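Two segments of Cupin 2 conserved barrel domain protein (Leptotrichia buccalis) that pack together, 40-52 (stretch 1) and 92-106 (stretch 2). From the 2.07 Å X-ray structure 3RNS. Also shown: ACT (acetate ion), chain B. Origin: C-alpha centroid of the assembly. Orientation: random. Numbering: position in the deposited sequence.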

# COMPACT_ATOMS: atom_id res chain seq x y z
N SER A 40 3.54 4.42 -6.41
CA SER A 40 2.83 4.44 -7.68
C SER A 40 1.82 3.33 -7.71
O SER A 40 1.99 2.34 -6.97
N LEU A 41 0.79 3.49 -8.55
CA LEU A 41 -0.15 2.45 -8.90
C LEU A 41 0.01 1.98 -10.36
O LEU A 41 0.33 2.77 -11.26
N PHE A 42 -0.18 0.68 -10.56
CA PHE A 42 -0.18 0.02 -11.86
C PHE A 42 -1.42 -0.79 -12.07
O PHE A 42 -1.90 -1.46 -11.13
N SER A 43 -1.97 -0.74 -13.29
CA SER A 43 -2.97 -1.72 -13.73
C SER A 43 -2.51 -2.32 -15.03
O SER A 43 -2.25 -1.59 -16.00
N LEU A 44 -2.33 -3.64 -15.05
CA LEU A 44 -1.86 -4.37 -16.21
C LEU A 44 -2.98 -5.22 -16.77
O LEU A 44 -3.59 -5.99 -16.04
N ALA A 45 -3.25 -5.10 -18.05
CA ALA A 45 -4.28 -5.91 -18.70
C ALA A 45 -3.72 -7.30 -18.81
O ALA A 45 -2.50 -7.49 -18.78
N LYS A 46 -4.62 -8.26 -18.93
CA LYS A 46 -4.23 -9.66 -19.08
C LYS A 46 -3.16 -9.83 -20.09
O LYS A 46 -3.23 -9.29 -21.17
N ASP A 47 -2.16 -10.60 -19.71
CA ASP A 47 -1.03 -10.96 -20.55
C ASP A 47 -0.04 -9.85 -20.82
O ASP A 47 0.93 -10.09 -21.49
N GLU A 48 -0.23 -8.65 -20.27
CA GLU A 48 0.79 -7.62 -20.41
C GLU A 48 1.86 -7.82 -19.37
O GLU A 48 1.68 -8.56 -18.41
N GLU A 49 2.98 -7.14 -19.55
CA GLU A 49 4.02 -7.15 -18.53
C GLU A 49 4.76 -5.84 -18.33
O GLU A 49 4.81 -4.99 -19.21
N ILE A 50 5.32 -5.67 -17.15
CA ILE A 50 6.28 -4.62 -16.90
C ILE A 50 7.63 -5.32 -16.65
O ILE A 50 7.67 -6.38 -16.03
N THR A 51 8.71 -4.76 -17.18
CA THR A 51 10.07 -5.29 -16.95
C THR A 51 10.88 -4.22 -16.26
O THR A 51 10.78 -3.05 -16.61
N ALA A 52 11.67 -4.61 -15.27
CA ALA A 52 12.51 -3.68 -14.56
C ALA A 52 13.94 -4.20 -14.54
O ALA A 52 14.19 -5.35 -14.21
N ASN A 92 17.15 -7.75 -11.80
CA ASN A 92 16.26 -7.70 -12.94
C ASN A 92 15.05 -8.50 -12.57
O ASN A 92 15.15 -9.55 -11.90
N TYR A 93 13.89 -8.00 -13.01
CA TYR A 93 12.65 -8.74 -12.88
C TYR A 93 11.65 -8.34 -13.95
O TYR A 93 11.80 -7.35 -14.64
N SER A 94 10.64 -9.17 -14.11
CA SER A 94 9.51 -8.85 -14.92
C SER A 94 8.28 -9.21 -14.10
O SER A 94 8.37 -10.09 -13.21
N ILE A 95 7.17 -8.54 -14.39
CA ILE A 95 5.84 -8.86 -13.81
C ILE A 95 4.81 -9.08 -14.92
O ILE A 95 4.59 -8.17 -15.75
N GLU A 96 4.22 -10.28 -14.96
CA GLU A 96 3.23 -10.66 -15.96
C GLU A 96 1.86 -10.76 -15.33
O GLU A 96 1.66 -11.36 -14.28
N ALA A 97 0.89 -10.15 -15.99
CA ALA A 97 -0.49 -10.24 -15.57
C ALA A 97 -1.18 -11.48 -16.19
O ALA A 97 -1.22 -11.61 -17.40
N ARG A 98 -1.77 -12.35 -15.35
CA ARG A 98 -2.55 -13.50 -15.81
C ARG A 98 -4.00 -13.13 -16.05
O ARG A 98 -4.70 -13.80 -16.76
N ASP A 99 -4.43 -12.06 -15.42
CA ASP A 99 -5.74 -11.43 -15.62
C ASP A 99 -5.49 -9.91 -15.38
O ASP A 99 -4.36 -9.44 -15.61
N ASN A 100 -6.48 -9.14 -14.93
CA ASN A 100 -6.23 -7.70 -14.70
C ASN A 100 -5.54 -7.48 -13.35
O ASN A 100 -6.18 -7.47 -12.32
N LEU A 101 -4.22 -7.35 -13.39
CA LEU A 101 -3.38 -7.27 -12.21
C LEU A 101 -3.20 -5.82 -11.82
O LEU A 101 -2.83 -5.00 -12.65
N LYS A 102 -3.50 -5.50 -10.57
CA LYS A 102 -3.31 -4.14 -10.09
C LYS A 102 -2.39 -4.15 -8.90
O LYS A 102 -2.50 -5.00 -7.99
N LEU A 103 -1.48 -3.19 -8.85
CA LEU A 103 -0.39 -3.21 -7.87
C LEU A 103 -0.17 -1.83 -7.35
O LEU A 103 -0.23 -0.84 -8.13
N ILE A 104 0.11 -1.73 -6.05
CA ILE A 104 0.76 -0.56 -5.49
C ILE A 104 2.26 -0.86 -5.52
O ILE A 104 2.69 -1.90 -5.03
N GLU A 105 3.07 0.05 -6.08
CA GLU A 105 4.50 -0.10 -6.13
C GLU A 105 5.10 0.97 -5.22
O GLU A 105 4.84 2.14 -5.40
N ILE A 106 5.93 0.57 -4.28
CA ILE A 106 6.58 1.47 -3.34
C ILE A 106 8.05 1.30 -3.63
O ILE A 106 8.54 0.19 -3.64

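The two stretches pair as antiparallel strands, 93-97 against 49-52 and 101-106 against 40-44, and bury 1180 Å² between them. Side chains alternate between the two faces of the sheet. Ser40, Phe42, Leu44, Ile50 and Ala52 share one face with Tyr93, Ile95, Leu101, Leu103 and Glu105. Leu41, Ser43, Glu49 and Thr51 share the other with Ser94, Glu96, Lys102 and Ile104.

Asn92 lies at the edge of the contact, its CB pointing sideways. Tyr93 takes chi1 p, which lays its ring beside Ala52. Ala52 CB sits over one ring face, 3.6 Å from the ring centroid and 3.3 Å from Tyr93 CZ, a CH-pi contact. The methyl lies 23° off the ring normal, so it sits over the face. The Tyr93 hydroxyl is hydrogen-bonded elsewhere in the structure. Ser94, also p, meets Thr51 across the strands, with Ser94 CB 3.9 Å from Thr51 CG2.

Ile95 is mt. Its CB packs 3.8 Å from CG1 of Ile50, which has chi1 p and chi2 t. Ile95 CG2 is 4.5 Å from Leu44 CD2, so this apolar patch reaches from one strand pair to the other.

Glu96 is extended beyond an m chi1. Its OE1 lies 3.3 Å from Glu49 OE2; these are like charges and two acceptors, with no hydrogen bond between them. Its other oxygen faces a positive partner: Glu96 OE2 forms a salt bridge with Arg98 NH2, at a very short 2.4 Å.

Ala97 points toward stretch 1. Its CB is 3.7 Å from Leu44 CB and 3.4 Å from Ala45 O, beside the type II turn that runs from Ala45 to Glu48. Arg98 starts away from stretch 1, but its end comes back. Arg98 NH1 forms a salt bridge with Asp47 OD1 at 2.8 Å, though the hydrogen bond within it is weak, with an angle of 119°. The guanidinium thus links acids from both stretches. Asp99 CB points away, and its carboxylate is satisfied elsewhere in the structure. The backbone oxygen Asp99 O lies 3.5 Å from Lys46 CA.

Asn100 has chi1 t, which carries its amide back to stretch 1. Asn100 ND2 donates to Leu44 O at 3.0 Å and lies 3.1 Å from Ser43 OG. Leu101, chi1 t and chi2 p, places CB 4.4 Å from Leu44 CB. Lys102 is m, then t throughout. Its end leads away from stretch 1, but Lys102 CE passes 3.6 Å from Ser43 OG.

Leu103 is mt, with CB 4.4 Å from Phe42 CB. Ile104, also mt, packs on the other face, its CG1 3.7 Å from CD2 of Leu41, another mt side chain. Glu105 is extended through chi2, both t. Glu105 OE2 approaches Phe42 CE1 to 3.5 Å, obliquely to the ring. A bound acetate, probably from the crystallisation liquor, lies near this end. Ser40 OG donates to ACT OXT at 3.0 Å, while ACT CH3 is 3.6 Å from Glu105 OE1. Ile106 points away and makes no contact with stretch 1.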

# COMPACT_ATOMS: atom_id res chain seq x y z
CB SER A 40 3.81 4.28 -8.85
OG SER A 40 4.53 5.47 -8.99
CB LEU A 41 -1.58 2.96 -8.69
CG LEU A 41 -1.96 3.59 -7.37
CD1 LEU A 41 -3.35 4.01 -7.56
CD2 LEU A 41 -1.85 2.53 -6.19
CB PHE A 42 1.01 -0.93 -11.95
CG PHE A 42 2.33 -0.24 -12.15
CD1 PHE A 42 3.02 0.28 -11.08
CD2 PHE A 42 2.85 -0.09 -13.41
CE1 PHE A 42 4.23 0.92 -11.29
CE2 PHE A 42 4.08 0.55 -13.63
CZ PHE A 42 4.75 1.05 -12.55
CB SER A 43 -4.34 -1.05 -13.91
OG SER A 43 -5.31 -1.94 -14.40
CB LEU A 44 -0.73 -5.33 -15.83
CG LEU A 44 0.65 -4.81 -15.51
CD1 LEU A 44 0.61 -4.01 -14.21
CD2 LEU A 44 1.62 -6.02 -15.40
CB ALA A 45 -4.63 -5.39 -20.13
CB LYS A 46 -5.43 -10.49 -19.51
CG LYS A 46 -5.11 -11.95 -19.68
CD LYS A 46 -6.34 -12.73 -20.17
CE LYS A 46 -6.04 -14.21 -20.31
NZ LYS A 46 -7.24 -15.04 -19.90
CB ASP A 47 -1.46 -11.70 -21.86
CG ASP A 47 -1.99 -13.14 -21.58
OD1 ASP A 47 -1.62 -13.78 -20.56
OD2 ASP A 47 -2.80 -13.63 -22.38
CB GLU A 48 0.17 -6.22 -20.27
CG GLU A 48 -0.84 -5.92 -21.41
CD GLU A 48 -0.15 -5.91 -22.79
OE1 GLU A 48 0.78 -5.11 -22.99
OE2 GLU A 48 -0.52 -6.71 -23.68
CB GLU A 49 5.03 -8.25 -18.85
CG GLU A 49 5.69 -8.14 -20.17
CD GLU A 49 6.59 -9.35 -20.44
OE1 GLU A 49 7.81 -9.12 -20.60
OE2 GLU A 49 6.09 -10.51 -20.47
CB ILE A 50 5.81 -3.64 -15.75
CG1 ILE A 50 5.81 -4.31 -14.39
CG2 ILE A 50 4.36 -3.16 -15.99
CD1 ILE A 50 5.02 -3.55 -13.27
CB THR A 51 10.79 -5.69 -18.24
OG1 THR A 51 10.78 -4.59 -19.15
CG2 THR A 51 10.15 -6.87 -18.91
CB ALA A 52 12.02 -3.48 -13.17
CB ASN A 92 16.87 -8.35 -14.18
CG ASN A 92 17.96 -7.52 -14.80
OD1 ASN A 92 17.75 -6.35 -15.12
ND2 ASN A 92 19.13 -8.11 -14.97
CB TYR A 93 12.06 -8.59 -11.46
CG TYR A 93 11.61 -7.18 -11.07
CD1 TYR A 93 12.51 -6.27 -10.51
CD2 TYR A 93 10.29 -6.77 -11.23
CE1 TYR A 93 12.11 -5.00 -10.15
CE2 TYR A 93 9.87 -5.50 -10.86
CZ TYR A 93 10.79 -4.63 -10.31
OH TYR A 93 10.40 -3.36 -9.96
CB SER A 94 9.54 -9.61 -16.25
OG SER A 94 9.60 -11.01 -16.03
CB ILE A 95 5.32 -7.74 -12.92
CG1 ILE A 95 6.36 -7.39 -11.84
CG2 ILE A 95 4.00 -8.13 -12.25
CD1 ILE A 95 5.88 -6.31 -10.83
CB GLU A 96 3.59 -11.99 -16.63
CG GLU A 96 4.91 -11.99 -17.36
CD GLU A 96 5.19 -13.30 -18.19
OE1 GLU A 96 6.22 -13.36 -18.89
OE2 GLU A 96 4.38 -14.25 -18.13
CB ALA A 97 -1.23 -8.95 -15.99
CB ARG A 98 -2.48 -14.63 -14.77
CG ARG A 98 -1.08 -15.19 -14.64
CD ARG A 98 -0.71 -16.08 -15.84
NE ARG A 98 0.59 -15.69 -16.38
CZ ARG A 98 0.80 -15.00 -17.48
NH1 ARG A 98 -0.20 -14.63 -18.27
NH2 ARG A 98 2.04 -14.70 -17.82
CB ASP A 99 -6.73 -12.03 -14.63
CG ASP A 99 -6.24 -11.93 -13.21
OD1 ASP A 99 -5.41 -11.01 -12.92
OD2 ASP A 99 -6.67 -12.77 -12.38
CB ASN A 100 -7.53 -6.94 -14.78
CG ASN A 100 -7.35 -5.39 -14.68
OD1 ASN A 100 -8.34 -4.71 -14.45
ND2 ASN A 100 -6.11 -4.85 -14.85
CB LEU A 101 -2.04 -7.90 -12.50
CG LEU A 101 -1.08 -7.89 -11.34
CD1 LEU A 101 -1.63 -8.74 -10.14
CD2 LEU A 101 0.27 -8.35 -11.84
CB LYS A 102 -4.65 -3.48 -9.75
CG LYS A 102 -5.58 -3.36 -10.99
CD LYS A 102 -6.83 -2.63 -10.68
CE LYS A 102 -7.79 -2.59 -11.88
NZ LYS A 102 -9.02 -1.84 -11.47
CB LEU A 103 0.88 -3.67 -8.56
CG LEU A 103 0.98 -5.07 -9.17
CD1 LEU A 103 2.26 -5.18 -9.94
CD2 LEU A 103 0.88 -6.16 -8.09
CB ILE A 104 0.36 -0.27 -4.01
CG1 ILE A 104 -1.16 -0.21 -3.82
CG2 ILE A 104 1.03 1.04 -3.55
CD1 ILE A 104 -1.61 0.06 -2.37
CB GLU A 105 5.05 0.08 -7.56
CG GLU A 105 6.58 -0.02 -7.65
CD GLU A 105 7.13 0.28 -9.06
OE1 GLU A 105 7.59 1.42 -9.29
OE2 GLU A 105 7.12 -0.62 -9.93
CB ILE A 106 6.28 1.13 -1.86
CG1 ILE A 106 4.78 1.03 -1.60
CG2 ILE A 106 6.83 2.17 -0.94
CD1 ILE A 106 4.19 -0.37 -1.76
C ACT B . 6.08 5.28 -12.18
O ACT B . 6.51 5.47 -13.36
OXT ACT B . 5.04 5.89 -11.88
CH3 ACT B . 6.78 4.37 -11.21